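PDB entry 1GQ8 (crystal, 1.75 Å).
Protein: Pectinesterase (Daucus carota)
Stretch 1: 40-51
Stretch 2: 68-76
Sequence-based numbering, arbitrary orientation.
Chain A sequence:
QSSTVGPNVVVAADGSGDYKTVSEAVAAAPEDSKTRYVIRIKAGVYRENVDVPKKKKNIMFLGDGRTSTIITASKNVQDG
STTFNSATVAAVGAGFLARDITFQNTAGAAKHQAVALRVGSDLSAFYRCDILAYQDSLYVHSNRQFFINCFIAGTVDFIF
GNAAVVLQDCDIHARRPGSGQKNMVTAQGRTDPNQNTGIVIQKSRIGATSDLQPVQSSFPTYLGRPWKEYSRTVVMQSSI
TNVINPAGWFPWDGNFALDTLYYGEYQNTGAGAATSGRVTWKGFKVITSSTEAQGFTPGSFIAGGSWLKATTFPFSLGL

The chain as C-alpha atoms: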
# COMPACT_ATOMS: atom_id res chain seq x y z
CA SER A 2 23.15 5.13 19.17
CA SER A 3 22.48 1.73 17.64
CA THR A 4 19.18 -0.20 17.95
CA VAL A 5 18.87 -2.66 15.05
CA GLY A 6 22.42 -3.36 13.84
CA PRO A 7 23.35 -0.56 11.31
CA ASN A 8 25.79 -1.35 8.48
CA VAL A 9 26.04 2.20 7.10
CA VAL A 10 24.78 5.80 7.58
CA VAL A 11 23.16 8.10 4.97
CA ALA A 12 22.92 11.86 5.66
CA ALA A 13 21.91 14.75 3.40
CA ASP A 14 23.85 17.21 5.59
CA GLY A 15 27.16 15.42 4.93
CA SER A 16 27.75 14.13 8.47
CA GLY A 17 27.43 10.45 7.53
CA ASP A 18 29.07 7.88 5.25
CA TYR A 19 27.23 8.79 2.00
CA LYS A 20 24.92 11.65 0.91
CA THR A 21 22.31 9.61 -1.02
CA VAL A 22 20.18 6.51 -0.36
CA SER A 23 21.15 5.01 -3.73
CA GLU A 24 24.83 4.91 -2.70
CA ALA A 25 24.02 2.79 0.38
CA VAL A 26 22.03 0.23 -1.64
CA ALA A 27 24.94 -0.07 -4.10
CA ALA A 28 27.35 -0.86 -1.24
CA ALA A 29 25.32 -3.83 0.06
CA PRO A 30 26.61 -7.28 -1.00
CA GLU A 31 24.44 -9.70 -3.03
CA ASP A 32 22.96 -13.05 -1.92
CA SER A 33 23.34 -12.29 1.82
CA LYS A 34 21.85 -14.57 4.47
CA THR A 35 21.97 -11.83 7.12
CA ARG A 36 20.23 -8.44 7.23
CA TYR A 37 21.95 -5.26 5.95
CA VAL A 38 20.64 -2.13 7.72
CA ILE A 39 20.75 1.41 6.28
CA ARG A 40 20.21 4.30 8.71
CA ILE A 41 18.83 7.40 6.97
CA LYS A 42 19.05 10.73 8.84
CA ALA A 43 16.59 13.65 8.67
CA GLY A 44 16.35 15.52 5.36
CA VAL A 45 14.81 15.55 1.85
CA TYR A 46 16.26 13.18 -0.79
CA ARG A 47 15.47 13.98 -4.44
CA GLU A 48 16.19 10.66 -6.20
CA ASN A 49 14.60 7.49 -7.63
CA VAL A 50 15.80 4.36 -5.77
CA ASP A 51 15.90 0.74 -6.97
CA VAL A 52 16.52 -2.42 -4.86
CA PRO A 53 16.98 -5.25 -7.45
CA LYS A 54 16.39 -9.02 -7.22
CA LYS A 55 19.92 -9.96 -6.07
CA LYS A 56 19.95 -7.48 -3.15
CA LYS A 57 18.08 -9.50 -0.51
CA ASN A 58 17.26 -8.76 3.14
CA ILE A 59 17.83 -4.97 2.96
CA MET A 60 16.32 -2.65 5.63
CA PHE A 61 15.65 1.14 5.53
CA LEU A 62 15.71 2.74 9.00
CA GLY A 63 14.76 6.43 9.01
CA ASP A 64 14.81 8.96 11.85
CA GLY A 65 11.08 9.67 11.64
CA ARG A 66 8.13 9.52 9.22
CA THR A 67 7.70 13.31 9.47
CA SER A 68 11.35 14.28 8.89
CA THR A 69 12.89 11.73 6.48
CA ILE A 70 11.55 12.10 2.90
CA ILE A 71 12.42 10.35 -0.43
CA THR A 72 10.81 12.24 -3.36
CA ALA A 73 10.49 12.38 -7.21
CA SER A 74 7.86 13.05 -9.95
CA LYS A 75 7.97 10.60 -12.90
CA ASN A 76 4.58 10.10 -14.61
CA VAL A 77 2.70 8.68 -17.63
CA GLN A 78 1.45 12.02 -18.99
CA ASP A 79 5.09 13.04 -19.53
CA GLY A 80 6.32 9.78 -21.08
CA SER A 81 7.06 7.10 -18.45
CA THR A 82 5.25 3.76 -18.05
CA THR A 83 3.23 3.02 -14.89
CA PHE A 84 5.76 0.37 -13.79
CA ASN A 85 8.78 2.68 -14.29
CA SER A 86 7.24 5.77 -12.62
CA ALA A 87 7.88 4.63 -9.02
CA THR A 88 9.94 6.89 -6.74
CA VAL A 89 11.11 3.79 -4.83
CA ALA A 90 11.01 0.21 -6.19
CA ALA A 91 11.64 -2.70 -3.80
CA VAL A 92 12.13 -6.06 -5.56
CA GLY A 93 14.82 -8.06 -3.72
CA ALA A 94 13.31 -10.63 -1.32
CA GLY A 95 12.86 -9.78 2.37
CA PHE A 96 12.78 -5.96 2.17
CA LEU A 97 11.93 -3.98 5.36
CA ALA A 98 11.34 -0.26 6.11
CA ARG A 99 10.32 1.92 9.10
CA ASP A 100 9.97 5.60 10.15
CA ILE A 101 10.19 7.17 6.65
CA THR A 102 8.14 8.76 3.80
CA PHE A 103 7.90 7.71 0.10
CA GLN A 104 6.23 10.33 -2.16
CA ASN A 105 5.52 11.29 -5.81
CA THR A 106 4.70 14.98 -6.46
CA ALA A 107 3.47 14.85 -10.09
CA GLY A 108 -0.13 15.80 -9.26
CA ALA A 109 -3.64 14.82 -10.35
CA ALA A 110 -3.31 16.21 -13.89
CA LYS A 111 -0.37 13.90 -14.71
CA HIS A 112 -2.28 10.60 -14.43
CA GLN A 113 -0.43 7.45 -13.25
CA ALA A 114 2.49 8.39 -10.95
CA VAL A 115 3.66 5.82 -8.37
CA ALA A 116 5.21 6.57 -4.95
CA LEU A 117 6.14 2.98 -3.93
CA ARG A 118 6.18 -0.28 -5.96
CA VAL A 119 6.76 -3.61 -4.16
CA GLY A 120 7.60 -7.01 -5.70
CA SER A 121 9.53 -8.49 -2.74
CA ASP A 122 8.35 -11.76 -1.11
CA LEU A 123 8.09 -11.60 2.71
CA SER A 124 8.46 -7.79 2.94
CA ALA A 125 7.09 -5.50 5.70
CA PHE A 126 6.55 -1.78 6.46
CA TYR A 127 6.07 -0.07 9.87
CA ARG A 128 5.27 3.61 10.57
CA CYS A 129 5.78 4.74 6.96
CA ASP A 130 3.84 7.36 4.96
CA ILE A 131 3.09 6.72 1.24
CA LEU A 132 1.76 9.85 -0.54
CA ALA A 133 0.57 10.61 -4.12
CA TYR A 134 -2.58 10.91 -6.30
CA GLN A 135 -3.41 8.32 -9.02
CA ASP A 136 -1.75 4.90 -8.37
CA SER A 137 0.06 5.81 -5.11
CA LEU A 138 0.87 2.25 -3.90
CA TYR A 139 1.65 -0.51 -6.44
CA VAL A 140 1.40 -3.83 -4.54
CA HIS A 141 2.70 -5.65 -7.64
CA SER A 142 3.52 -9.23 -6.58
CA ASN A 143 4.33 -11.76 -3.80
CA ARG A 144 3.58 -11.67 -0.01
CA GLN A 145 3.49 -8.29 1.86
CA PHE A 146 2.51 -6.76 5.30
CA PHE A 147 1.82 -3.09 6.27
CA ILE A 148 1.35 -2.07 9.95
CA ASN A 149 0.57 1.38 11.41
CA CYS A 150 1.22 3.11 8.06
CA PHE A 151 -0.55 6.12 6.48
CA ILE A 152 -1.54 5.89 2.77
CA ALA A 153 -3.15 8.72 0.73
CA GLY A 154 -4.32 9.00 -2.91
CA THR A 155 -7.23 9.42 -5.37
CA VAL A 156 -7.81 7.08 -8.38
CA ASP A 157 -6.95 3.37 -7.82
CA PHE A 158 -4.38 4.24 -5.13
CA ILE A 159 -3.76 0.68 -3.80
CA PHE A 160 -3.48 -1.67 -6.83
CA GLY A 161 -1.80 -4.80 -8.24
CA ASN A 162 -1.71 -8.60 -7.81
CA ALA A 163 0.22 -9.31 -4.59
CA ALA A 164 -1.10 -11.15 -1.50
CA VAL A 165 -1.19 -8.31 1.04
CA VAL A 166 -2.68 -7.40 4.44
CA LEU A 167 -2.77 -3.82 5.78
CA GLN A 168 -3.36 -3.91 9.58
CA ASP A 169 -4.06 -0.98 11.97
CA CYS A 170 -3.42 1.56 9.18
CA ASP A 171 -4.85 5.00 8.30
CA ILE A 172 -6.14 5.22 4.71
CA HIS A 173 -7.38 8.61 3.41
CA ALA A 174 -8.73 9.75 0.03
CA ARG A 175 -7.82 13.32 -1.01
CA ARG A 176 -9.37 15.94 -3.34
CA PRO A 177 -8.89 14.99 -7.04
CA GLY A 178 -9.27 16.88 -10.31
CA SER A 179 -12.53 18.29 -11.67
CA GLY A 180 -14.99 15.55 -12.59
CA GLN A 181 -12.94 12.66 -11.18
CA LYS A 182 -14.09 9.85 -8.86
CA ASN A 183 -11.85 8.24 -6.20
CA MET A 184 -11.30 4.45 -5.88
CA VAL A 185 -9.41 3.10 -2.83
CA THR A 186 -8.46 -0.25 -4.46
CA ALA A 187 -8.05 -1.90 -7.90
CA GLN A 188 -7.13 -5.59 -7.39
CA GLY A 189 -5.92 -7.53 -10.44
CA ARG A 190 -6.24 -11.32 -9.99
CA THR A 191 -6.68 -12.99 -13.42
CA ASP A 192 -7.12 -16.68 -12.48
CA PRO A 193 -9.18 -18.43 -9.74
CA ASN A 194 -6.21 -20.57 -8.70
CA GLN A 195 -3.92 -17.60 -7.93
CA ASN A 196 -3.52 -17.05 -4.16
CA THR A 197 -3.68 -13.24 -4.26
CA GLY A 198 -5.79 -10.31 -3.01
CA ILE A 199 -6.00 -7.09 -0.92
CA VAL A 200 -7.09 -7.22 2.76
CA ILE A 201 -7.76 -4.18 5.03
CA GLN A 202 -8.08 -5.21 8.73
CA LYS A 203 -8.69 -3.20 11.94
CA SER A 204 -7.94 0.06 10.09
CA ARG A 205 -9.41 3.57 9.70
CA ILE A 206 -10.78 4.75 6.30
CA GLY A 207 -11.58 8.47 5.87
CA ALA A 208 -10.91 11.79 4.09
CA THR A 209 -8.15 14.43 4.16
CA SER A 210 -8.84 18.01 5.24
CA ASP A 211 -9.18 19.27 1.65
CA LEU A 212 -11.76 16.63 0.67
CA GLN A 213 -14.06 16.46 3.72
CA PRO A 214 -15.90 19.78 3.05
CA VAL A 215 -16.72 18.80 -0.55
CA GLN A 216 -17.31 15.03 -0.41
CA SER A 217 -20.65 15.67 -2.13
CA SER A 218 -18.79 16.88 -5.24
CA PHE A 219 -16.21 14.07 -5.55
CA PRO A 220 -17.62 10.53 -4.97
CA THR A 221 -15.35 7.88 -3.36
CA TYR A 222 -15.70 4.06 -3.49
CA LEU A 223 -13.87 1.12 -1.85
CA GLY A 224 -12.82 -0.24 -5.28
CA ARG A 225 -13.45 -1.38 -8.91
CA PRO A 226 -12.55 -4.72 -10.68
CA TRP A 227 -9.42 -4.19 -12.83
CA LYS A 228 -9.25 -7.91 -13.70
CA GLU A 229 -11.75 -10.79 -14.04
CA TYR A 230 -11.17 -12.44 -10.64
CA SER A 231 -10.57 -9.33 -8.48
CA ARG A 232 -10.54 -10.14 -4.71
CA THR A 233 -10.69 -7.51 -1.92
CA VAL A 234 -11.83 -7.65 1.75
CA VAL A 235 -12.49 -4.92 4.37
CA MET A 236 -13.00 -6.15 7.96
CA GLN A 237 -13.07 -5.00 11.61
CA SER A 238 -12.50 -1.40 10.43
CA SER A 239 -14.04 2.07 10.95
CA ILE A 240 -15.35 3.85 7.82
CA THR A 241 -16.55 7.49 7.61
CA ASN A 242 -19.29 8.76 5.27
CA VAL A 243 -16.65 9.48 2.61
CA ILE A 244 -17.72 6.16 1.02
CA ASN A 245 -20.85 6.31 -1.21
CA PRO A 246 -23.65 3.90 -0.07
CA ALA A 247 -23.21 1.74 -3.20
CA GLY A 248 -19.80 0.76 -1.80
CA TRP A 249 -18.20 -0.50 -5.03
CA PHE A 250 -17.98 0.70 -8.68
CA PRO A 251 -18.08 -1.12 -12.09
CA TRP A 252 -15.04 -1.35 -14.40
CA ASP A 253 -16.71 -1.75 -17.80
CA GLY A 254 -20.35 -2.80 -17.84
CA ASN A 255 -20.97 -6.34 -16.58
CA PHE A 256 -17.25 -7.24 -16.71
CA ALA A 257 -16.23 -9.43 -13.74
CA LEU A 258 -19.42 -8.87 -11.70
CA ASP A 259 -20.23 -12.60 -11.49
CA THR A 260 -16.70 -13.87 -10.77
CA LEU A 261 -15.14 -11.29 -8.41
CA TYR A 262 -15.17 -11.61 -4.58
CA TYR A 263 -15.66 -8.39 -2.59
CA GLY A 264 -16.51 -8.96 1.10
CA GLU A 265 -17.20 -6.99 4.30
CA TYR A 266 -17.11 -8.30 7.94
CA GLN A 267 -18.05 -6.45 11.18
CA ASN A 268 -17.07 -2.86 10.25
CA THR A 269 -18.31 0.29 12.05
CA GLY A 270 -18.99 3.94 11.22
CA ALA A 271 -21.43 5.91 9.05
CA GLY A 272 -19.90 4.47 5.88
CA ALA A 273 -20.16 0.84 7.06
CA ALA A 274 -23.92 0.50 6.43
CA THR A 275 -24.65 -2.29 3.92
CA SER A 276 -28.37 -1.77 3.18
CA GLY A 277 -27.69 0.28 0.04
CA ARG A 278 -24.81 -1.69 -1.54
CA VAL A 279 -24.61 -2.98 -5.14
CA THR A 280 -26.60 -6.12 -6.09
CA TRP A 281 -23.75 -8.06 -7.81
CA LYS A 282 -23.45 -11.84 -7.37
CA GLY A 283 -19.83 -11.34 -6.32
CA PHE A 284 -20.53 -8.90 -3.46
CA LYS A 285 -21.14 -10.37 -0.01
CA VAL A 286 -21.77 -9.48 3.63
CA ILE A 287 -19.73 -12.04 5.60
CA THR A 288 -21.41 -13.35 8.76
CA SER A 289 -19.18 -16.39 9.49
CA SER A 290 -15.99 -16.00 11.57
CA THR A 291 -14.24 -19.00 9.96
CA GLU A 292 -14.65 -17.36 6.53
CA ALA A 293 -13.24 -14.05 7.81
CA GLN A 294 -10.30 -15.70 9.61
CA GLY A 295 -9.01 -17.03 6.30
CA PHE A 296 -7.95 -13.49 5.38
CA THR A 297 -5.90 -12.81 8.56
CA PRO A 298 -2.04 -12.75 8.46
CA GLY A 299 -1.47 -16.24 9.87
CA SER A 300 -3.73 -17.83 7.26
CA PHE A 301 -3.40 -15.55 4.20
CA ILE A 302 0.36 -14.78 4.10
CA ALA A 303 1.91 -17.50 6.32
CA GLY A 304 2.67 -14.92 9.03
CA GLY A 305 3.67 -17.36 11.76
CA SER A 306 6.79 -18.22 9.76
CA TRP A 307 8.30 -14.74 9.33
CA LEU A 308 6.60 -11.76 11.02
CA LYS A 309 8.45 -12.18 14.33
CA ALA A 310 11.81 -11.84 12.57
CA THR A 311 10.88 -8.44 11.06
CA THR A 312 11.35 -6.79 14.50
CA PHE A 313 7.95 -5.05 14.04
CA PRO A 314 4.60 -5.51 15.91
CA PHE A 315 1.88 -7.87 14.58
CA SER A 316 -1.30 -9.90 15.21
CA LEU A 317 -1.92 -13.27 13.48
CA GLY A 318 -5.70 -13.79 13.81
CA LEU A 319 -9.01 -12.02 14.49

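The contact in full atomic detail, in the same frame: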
# COMPACT_ATOMS: atom_id res chain seq x y z
N ARG A 40 20.82 3.23 7.92
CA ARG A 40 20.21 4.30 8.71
C ARG A 40 20.17 5.56 7.86
O ARG A 40 21.19 5.97 7.30
CB ARG A 40 21.01 4.61 9.97
CG ARG A 40 20.37 5.75 10.73
CD ARG A 40 21.24 6.33 11.79
NE ARG A 40 20.66 7.56 12.32
CZ ARG A 40 21.25 8.33 13.23
NH1 ARG A 40 22.43 7.99 13.72
NH2 ARG A 40 20.65 9.43 13.64
N ILE A 41 19.00 6.19 7.78
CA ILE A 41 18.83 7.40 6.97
C ILE A 41 18.42 8.58 7.86
O ILE A 41 17.32 8.60 8.40
CB ILE A 41 17.76 7.17 5.87
CG1 ILE A 41 18.13 5.92 5.05
CG2 ILE A 41 17.66 8.39 4.96
CD1 ILE A 41 17.04 5.46 4.09
N LYS A 42 19.31 9.56 8.01
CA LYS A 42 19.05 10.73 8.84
C LYS A 42 18.08 11.74 8.23
O LYS A 42 17.82 11.73 7.03
CB LYS A 42 20.38 11.42 9.19
CG LYS A 42 21.42 10.47 9.79
CD LYS A 42 22.71 11.17 10.18
CE LYS A 42 22.54 12.01 11.44
NZ LYS A 42 23.84 12.58 11.90
N ALA A 43 17.55 12.63 9.08
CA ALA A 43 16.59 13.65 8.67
C ALA A 43 17.03 14.49 7.47
O ALA A 43 18.19 14.90 7.37
CB ALA A 43 16.29 14.57 9.86
N GLY A 44 16.08 14.74 6.56
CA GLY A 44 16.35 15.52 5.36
C GLY A 44 15.45 15.14 4.19
O GLY A 44 14.62 14.23 4.31
N VAL A 45 15.60 15.84 3.06
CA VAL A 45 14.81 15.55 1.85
C VAL A 45 15.75 15.00 0.77
O VAL A 45 16.75 15.64 0.43
CB VAL A 45 14.11 16.82 1.32
CG1 VAL A 45 13.37 16.52 0.02
CG2 VAL A 45 13.15 17.36 2.37
N TYR A 46 15.43 13.83 0.23
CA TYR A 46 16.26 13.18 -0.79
C TYR A 46 15.57 13.10 -2.16
O TYR A 46 14.66 12.30 -2.36
CB TYR A 46 16.67 11.78 -0.31
CG TYR A 46 17.38 11.76 1.04
CD1 TYR A 46 16.66 11.85 2.24
CD2 TYR A 46 18.78 11.69 1.12
CE1 TYR A 46 17.31 11.87 3.48
CE2 TYR A 46 19.44 11.72 2.36
CZ TYR A 46 18.70 11.81 3.54
OH TYR A 46 19.33 11.83 4.77
N ARG A 47 16.02 13.94 -3.09
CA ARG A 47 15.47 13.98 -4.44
C ARG A 47 16.16 12.95 -5.35
O ARG A 47 17.15 13.26 -6.00
CB ARG A 47 15.65 15.38 -5.05
CG ARG A 47 14.75 16.47 -4.47
CD ARG A 47 15.06 17.81 -5.14
NE ARG A 47 14.05 18.84 -4.89
CZ ARG A 47 13.82 19.40 -3.71
NH1 ARG A 47 14.53 19.03 -2.65
NH2 ARG A 47 12.88 20.33 -3.58
N GLU A 48 15.61 11.73 -5.39
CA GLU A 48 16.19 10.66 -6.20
C GLU A 48 15.22 9.49 -6.37
O GLU A 48 14.30 9.34 -5.56
CB GLU A 48 17.48 10.14 -5.53
CG GLU A 48 17.24 9.55 -4.13
CD GLU A 48 18.52 9.07 -3.44
OE1 GLU A 48 19.23 8.21 -4.00
OE2 GLU A 48 18.81 9.54 -2.31
N ASN A 49 15.41 8.69 -7.42
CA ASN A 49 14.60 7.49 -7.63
C ASN A 49 15.52 6.37 -7.12
O ASN A 49 16.71 6.36 -7.44
CB ASN A 49 14.29 7.24 -9.12
CG ASN A 49 13.25 8.21 -9.68
OD1 ASN A 49 13.58 9.32 -10.09
ND2 ASN A 49 11.99 7.78 -9.69
N VAL A 50 14.98 5.45 -6.32
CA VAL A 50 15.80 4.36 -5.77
C VAL A 50 15.30 2.98 -6.21
O VAL A 50 14.10 2.74 -6.26
CB VAL A 50 15.80 4.39 -4.22
CG1 VAL A 50 16.77 3.35 -3.67
CG2 VAL A 50 16.16 5.78 -3.73
N ASP A 51 16.24 2.09 -6.54
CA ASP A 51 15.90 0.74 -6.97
C ASP A 51 16.66 -0.30 -6.13
O ASP A 51 17.86 -0.17 -5.91
CB ASP A 51 16.26 0.56 -8.45
CG ASP A 51 15.90 -0.82 -8.99
OD1 ASP A 51 14.70 -1.16 -9.01
OD2 ASP A 51 16.82 -1.56 -9.39
N SER A 68 10.12 13.58 9.26
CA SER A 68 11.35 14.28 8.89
C SER A 68 12.30 13.65 7.87
O SER A 68 13.27 14.29 7.47
CB SER A 68 12.15 14.57 10.17
OG SER A 68 12.51 13.36 10.81
N THR A 69 12.03 12.42 7.44
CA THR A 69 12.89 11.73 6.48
C THR A 69 12.06 11.45 5.23
O THR A 69 11.20 10.57 5.24
CB THR A 69 13.40 10.42 7.10
OG1 THR A 69 13.88 10.69 8.43
CG2 THR A 69 14.52 9.82 6.27
N ILE A 70 12.33 12.19 4.15
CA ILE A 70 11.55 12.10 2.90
C ILE A 70 12.31 11.73 1.61
O ILE A 70 13.32 12.37 1.29
CB ILE A 70 10.86 13.47 2.61
CG1 ILE A 70 10.34 14.11 3.91
CG2 ILE A 70 9.74 13.29 1.59
CD1 ILE A 70 9.25 13.33 4.63
N ILE A 71 11.82 10.73 0.87
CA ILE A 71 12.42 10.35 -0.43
C ILE A 71 11.37 10.80 -1.47
O ILE A 71 10.23 10.33 -1.43
CB ILE A 71 12.66 8.82 -0.56
CG1 ILE A 71 13.58 8.33 0.56
CG2 ILE A 71 13.29 8.51 -1.92
CD1 ILE A 71 13.94 6.84 0.48
N THR A 72 11.76 11.68 -2.39
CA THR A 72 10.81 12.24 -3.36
C THR A 72 11.26 12.34 -4.84
O THR A 72 12.45 12.46 -5.12
CB THR A 72 10.39 13.66 -2.86
OG1 THR A 72 9.33 14.19 -3.67
CG2 THR A 72 11.59 14.61 -2.91
N ALA A 73 10.28 12.28 -5.75
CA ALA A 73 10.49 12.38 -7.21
C ALA A 73 9.13 12.63 -7.90
O ALA A 73 8.11 12.69 -7.22
CB ALA A 73 11.13 11.10 -7.74
N SER A 74 9.12 12.78 -9.23
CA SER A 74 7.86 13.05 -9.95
C SER A 74 7.67 12.45 -11.36
O SER A 74 7.08 13.10 -12.23
CB SER A 74 7.61 14.56 -10.02
OG SER A 74 8.62 15.23 -10.75
N LYS A 75 8.14 11.23 -11.59
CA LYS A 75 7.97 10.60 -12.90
C LYS A 75 6.49 10.25 -13.10
O LYS A 75 5.81 9.88 -12.15
CB LYS A 75 8.82 9.32 -13.01
CG LYS A 75 10.33 9.56 -12.93
CD LYS A 75 11.12 8.29 -13.24
CE LYS A 75 10.91 7.84 -14.69
NZ LYS A 75 11.68 6.60 -15.03
N ASN A 76 6.00 10.38 -14.33
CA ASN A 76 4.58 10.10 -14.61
C ASN A 76 4.30 9.68 -16.06
O ASN A 76 5.14 9.84 -16.94
CB ASN A 76 3.74 11.33 -14.25
CG ASN A 76 4.07 12.54 -15.11
OD1 ASN A 76 3.53 12.70 -16.20
ND2 ASN A 76 4.97 13.39 -14.62
O HOH W 1 8.93 9.23 -9.39

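The two stretches lie side by side as neighbouring parallel strands, a strand that begins at Gly44 beside one that begins at Thr69, their directions differing by 22°. In a parallel pair, alternate residues of one strand supply both an NH and a C=O to the other. Here Gly44 and Tyr46 do this work, and their partners on stretch 2 are Ser68, Ile70 and Thr72. Together the stretches bury 657 Å² of surface.

Ser68 opens the ladder just before the strand. Its O accepts a hydrogen bond from Gly44 N at 3.0 Å, and Ala43 CA makes a CA-H...O contact with Ser68 O at 3.6 Å. Glycine suits position 44 for a backbone reason: at phi 152° and psi 178°, a CB would be jammed against the carbonyl oxygen of the preceding residue. The small side chains of Ala43 and Ser68 meet loosely, CB of Ala43 lying 4.1 Å from OG of Ser68.

Thr69 pairs with Gly44 and is buried. Its side chain serves two chemistries: the methyl CG2 packs 3.7 Å from Ile41 CG2, while OG1 is hydrogen-bonded elsewhere in the structure. Thr69 CG2 also lies 4.4 Å from Tyr46 CE1, approaching the ring obliquely. The tyrosine also steadies its own stretch, for its OH donates to Lys42 O at 2.7 Å, so a mostly apolar ring can be buried with its hydroxyl satisfied.

Ile70 carries the central bonds. Its N donates to Gly44 O at 3.1 Å and an almost straight 177°, and its O accepts from Tyr46 N at 2.8 Å. Val45, its bridge partner, adds a CA-H...O contact from Val45 CA to Ile70 O at 3.6 Å. The beta-branched side chains of Val45 and Ile70 accord with an extended backbone and project from the same face of the sheet, although the end of Ile70 leads away from stretch 1.

Ile71 turns to the other face, which it shares with Thr69 and Tyr46. Its CA approaches Tyr46 O at 3.5 Å in another CA-H...O contact. Its hydrocarbon side chain suits this buried site, where CG2 comes within 4.4 Å of Val50 CG2, an apolar pairing.

Thr72 returns to the face of Val45. Thr72 N donates to Tyr46 O at 3.0 Å, whereas Thr72 O receives only a weak hydrogen bond from Glu48 N, 3.3 Å long and bent to 130°. The ladder thus loosens here. The threonine methyl CG2 nevertheless packs 3.9 Å from Val45 CG1 and 4.0 Å from Arg47 CG, meeting the aliphatic part of the arginine.

Beyond it, the small side chain of Ala73 points toward stretch 1, its CB 3.8 Å from Asn49 OD1. Ser74 makes no contact. Lys75 then reaches back with its aliphatic portion, CD lying 3.7 Å from Asn49 ND2. A water bridges the two residues, its O accepting from Lys75 N at 3.1 Å and, weakly, from Asn49 ND2 at 3.4 Å. Asn76 lies beyond the contact.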